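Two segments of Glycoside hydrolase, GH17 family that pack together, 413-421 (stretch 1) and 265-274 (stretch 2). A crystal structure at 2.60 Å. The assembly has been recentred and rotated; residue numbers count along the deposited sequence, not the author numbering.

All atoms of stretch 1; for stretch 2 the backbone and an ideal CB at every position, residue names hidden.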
# COMPACT_ATOMS: atom_id res chain seq x y z
N LEU A 413 18.93 13.14 21.51
CA LEU A 413 19.34 12.28 20.41
C LEU A 413 18.60 10.95 20.45
O LEU A 413 18.03 10.50 19.45
CB LEU A 413 20.85 12.05 20.46
CG LEU A 413 21.44 11.02 19.50
CD1 LEU A 413 21.09 11.36 18.05
CD2 LEU A 413 22.94 10.92 19.71
N PHE A 414 18.61 10.32 21.60
CA PHE A 414 18.01 9.02 21.77
C PHE A 414 16.54 8.98 21.41
O PHE A 414 16.08 7.97 20.86
CB PHE A 414 18.27 8.47 23.19
CG PHE A 414 19.61 7.82 23.35
CD1 PHE A 414 20.69 8.14 22.52
CD2 PHE A 414 19.81 6.88 24.34
CE1 PHE A 414 21.92 7.52 22.68
CE2 PHE A 414 21.04 6.27 24.50
CZ PHE A 414 22.10 6.59 23.67
N LEU A 415 15.81 10.05 21.69
CA LEU A 415 14.40 10.11 21.25
C LEU A 415 14.25 9.96 19.73
O LEU A 415 13.32 9.28 19.27
CB LEU A 415 13.73 11.39 21.74
CG LEU A 415 13.48 11.52 23.25
CD1 LEU A 415 12.90 12.89 23.58
CD2 LEU A 415 12.54 10.44 23.77
N GLU A 416 15.17 10.57 18.98
CA GLU A 416 15.14 10.50 17.52
C GLU A 416 15.64 9.16 16.99
O GLU A 416 15.24 8.78 15.90
CB GLU A 416 15.94 11.62 16.88
CG GLU A 416 15.56 13.02 17.31
CD GLU A 416 15.96 14.09 16.29
OE1 GLU A 416 16.67 13.72 15.34
OE2 GLU A 416 15.61 15.30 16.40
N VAL A 417 16.49 8.46 17.72
CA VAL A 417 17.01 7.16 17.26
C VAL A 417 15.92 6.08 17.30
O VAL A 417 15.20 5.96 18.28
CB VAL A 417 18.20 6.67 18.14
CG1 VAL A 417 18.65 5.29 17.71
CG2 VAL A 417 19.42 7.60 18.09
N GLU A 418 15.81 5.31 16.22
CA GLU A 418 14.94 4.14 16.17
C GLU A 418 15.76 2.87 16.24
O GLU A 418 16.94 2.88 15.93
CB GLU A 418 14.10 4.18 14.89
CG GLU A 418 13.25 5.45 14.80
CD GLU A 418 12.20 5.41 13.72
OE1 GLU A 418 12.13 6.43 13.01
OE2 GLU A 418 11.47 4.41 13.56
N LEU A 419 15.13 1.78 16.66
CA LEU A 419 15.78 0.46 16.68
C LEU A 419 15.75 -0.20 15.31
O LEU A 419 14.89 0.10 14.50
CB LEU A 419 15.16 -0.49 17.71
CG LEU A 419 15.59 -0.14 19.13
CD1 LEU A 419 14.48 0.60 19.84
CD2 LEU A 419 15.96 -1.38 19.91
N PRO A 420 16.70 -1.12 15.07
CA PRO A 420 16.62 -1.88 13.83
C PRO A 420 15.33 -2.70 13.77
O PRO A 420 14.76 -3.02 14.81
CB PRO A 420 17.85 -2.78 13.89
CG PRO A 420 18.78 -2.14 14.87
CD PRO A 420 17.91 -1.43 15.85
N PRO A 421 14.87 -3.04 12.57
CA PRO A 421 13.65 -3.81 12.49
C PRO A 421 13.84 -5.22 13.08
O PRO A 421 14.90 -5.82 12.96
CB PRO A 421 13.38 -3.87 10.98
CG PRO A 421 14.72 -3.77 10.35
CD PRO A 421 15.53 -2.90 11.25
N UNK A 265 17.88 -5.41 26.51
CA UNK A 265 17.85 -3.93 26.57
C UNK A 265 18.01 -3.28 25.18
O UNK A 265 18.65 -3.84 24.28
CB UNK A 265 18.96 -3.43 27.50
N UNK A 266 17.37 -2.13 24.99
CA UNK A 266 17.45 -1.36 23.74
C UNK A 266 18.87 -0.96 23.37
O UNK A 266 19.24 -0.99 22.19
CB UNK A 266 16.59 -0.10 23.85
N UNK A 267 19.65 -0.60 24.38
CA UNK A 267 21.07 -0.33 24.21
C UNK A 267 21.81 -1.52 23.64
O UNK A 267 22.60 -1.37 22.72
CB UNK A 267 21.70 0.08 25.55
N UNK A 268 21.53 -2.70 24.19
CA UNK A 268 22.21 -3.93 23.80
C UNK A 268 21.81 -4.38 22.42
O UNK A 268 22.65 -4.83 21.65
CB UNK A 268 21.92 -5.04 24.81
N UNK A 269 20.52 -4.23 22.09
CA UNK A 269 20.03 -4.52 20.75
C UNK A 269 20.76 -3.74 19.65
O UNK A 269 21.10 -4.31 18.61
CB UNK A 269 18.53 -4.22 20.68
N UNK A 270 20.97 -2.44 19.88
CA UNK A 270 21.71 -1.61 18.94
C UNK A 270 23.17 -2.08 18.84
O UNK A 270 23.67 -2.27 17.74
CB UNK A 270 21.65 -0.14 19.36
N UNK A 271 23.84 -2.26 19.98
CA UNK A 271 25.23 -2.75 20.00
C UNK A 271 25.42 -4.04 19.19
O UNK A 271 26.34 -4.13 18.38
CB UNK A 271 25.67 -2.99 21.44
N UNK A 272 24.55 -5.01 19.40
CA UNK A 272 24.64 -6.32 18.72
C UNK A 272 24.41 -6.16 17.24
O UNK A 272 25.10 -6.78 16.43
CB UNK A 272 23.63 -7.31 19.30
N UNK A 273 23.42 -5.35 16.87
CA UNK A 273 23.09 -5.16 15.47
C UNK A 273 24.22 -4.43 14.74
O UNK A 273 24.60 -4.84 13.64
CB UNK A 273 21.78 -4.39 15.34
N UNK A 274 24.75 -3.38 15.37
CA UNK A 274 25.85 -2.64 14.83
C UNK A 274 27.14 -3.46 14.76
O UNK A 274 27.93 -3.28 13.82
CB UNK A 274 26.07 -1.38 15.67

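Position 265 lies just before the first turn of a helix, with phi/psi of -53/148°, and no atom of stretch 1 comes within 5.5 Å of its ideal CB. Stretch 1 therefore asks little of it, but the site before a helix favours a short side chain that can accept from a free backbone amide: serine, threonine, aspartate or asparagine. The residue is Ser-265, an N-cap whose OG accepts a weak hydrogen bond from the backbone N of position 267, at 3.2 Å.

At 266 the backbone is helical and CA-to-CB points toward stretch 1, where the ideal CB is 4.2 Å from Leu-419 CD2. A methyl group this near favours a small residue, such as alanine, serine or threonine, although a longer one could turn aside. Ser-266 is found, its CB 4.1 Å from Leu-419 CD2, while its chi1 of 56° (p) carries OG to a hydrogen bond elsewhere in the structure. The same methyl, Leu-419 CD2, also lies 4.0 Å from the backbone Ser-266 O.

Position 267 points sideways, and its ideal CB is clear of stretch 1. The ring of Phe-414 lies beyond, so a side chain with some reach is needed to profit from it; leucine, methionine or another large apolar residue would suit. Leu-267 does this with chi1 of -70° (m), bringing CD2 to 4.1 Å from Phe-414 CE2, an oblique approach to the ring. Position 268 is out of reach and could hold almost any helix-compatible residue; it is Lys-268.

The next turn returns to Leu-419. At 269 CA-to-CB points toward stretch 1, and the ideal CB is 3.9 Å from Leu-419 CD2. No charge or polar side chain of stretch 1 is close by, so an apolar residue would be plausible, as would a long side chain running past the leucine with its flat or aliphatic part against it. Arg-269 takes the latter course: Leu-419 CD2 sits over one face of the guanidinium, 3.6 Å from Arg-269 CZ. This is packing against a planar group, which leaves the guanidinium edge free for polar partners.

At 270 CA-to-CB points sideways, with the ideal CB 5.3 Å from Pro-420 CD. Val-417 and Pro-420 offer an apolar surface that a branched or extended aliphatic residue could fill: isoleucine, leucine or methionine. Ile-270, with chi1 of -71° (m) and chi2 of 174° (t), places CG1 4.2 Å from Pro-420 CD and extends CD1 to 4.1 Å from Val-417 CG1, so one arm of the side chain touches both.

Positions 271 and 272 are out of reach, and stretch 1 sets no preference; they are Asp-271 and Ile-272. At 273, CA-to-CB points toward stretch 1 and the ideal CB already lies 3.8 Å from Pro-420 CG. A small side chain, alanine above all, is the natural choice, and Ala-273 meets the proline ring through CB at that same distance from Pro-420 CG. Position 274 points sideways without contact, leaving many residues possible; it is Met-274.

Stretch 2 (265-274) SSLKRIDIAM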
# COMPACT_ATOMS: atom_id res chain seq x y z
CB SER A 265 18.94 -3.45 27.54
OG SER A 265 19.52 -2.23 27.17
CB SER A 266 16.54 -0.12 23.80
OG SER A 266 16.86 0.68 24.92
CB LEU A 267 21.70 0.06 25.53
CG LEU A 267 21.25 1.44 26.02
CD1 LEU A 267 21.17 1.52 27.53
CD2 LEU A 267 22.19 2.49 25.43
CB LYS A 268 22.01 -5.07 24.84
CG LYS A 268 23.13 -5.00 25.88
CD LYS A 268 22.95 -5.74 27.18
CE LYS A 268 24.20 -5.61 28.06
NZ LYS A 268 23.87 -5.25 29.48
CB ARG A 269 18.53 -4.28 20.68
CG ARG A 269 17.76 -5.42 21.29
CD ARG A 269 16.60 -5.02 22.22
NE ARG A 269 15.39 -4.67 21.55
CZ ARG A 269 14.44 -3.88 22.05
NH1 ARG A 269 14.46 -3.33 23.28
NH2 ARG A 269 13.41 -3.67 21.27
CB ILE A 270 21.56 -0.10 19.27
CG1 ILE A 270 20.14 0.34 18.94
CG2 ILE A 270 22.56 0.73 18.47
CD1 ILE A 270 19.81 1.75 19.34
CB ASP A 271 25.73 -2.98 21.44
CG ASP A 271 26.06 -1.68 22.18
OD1 ASP A 271 26.39 -0.66 21.52
OD2 ASP A 271 26.04 -1.68 23.44
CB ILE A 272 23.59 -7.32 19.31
CG1 ILE A 272 24.07 -7.82 20.65
CG2 ILE A 272 23.35 -8.53 18.40
CD1 ILE A 272 22.95 -8.34 21.53
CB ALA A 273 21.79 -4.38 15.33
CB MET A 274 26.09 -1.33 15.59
CG MET A 274 25.02 -0.27 15.36
SD MET A 274 24.57 -0.02 13.63
CE MET A 274 26.10 0.69 13.02
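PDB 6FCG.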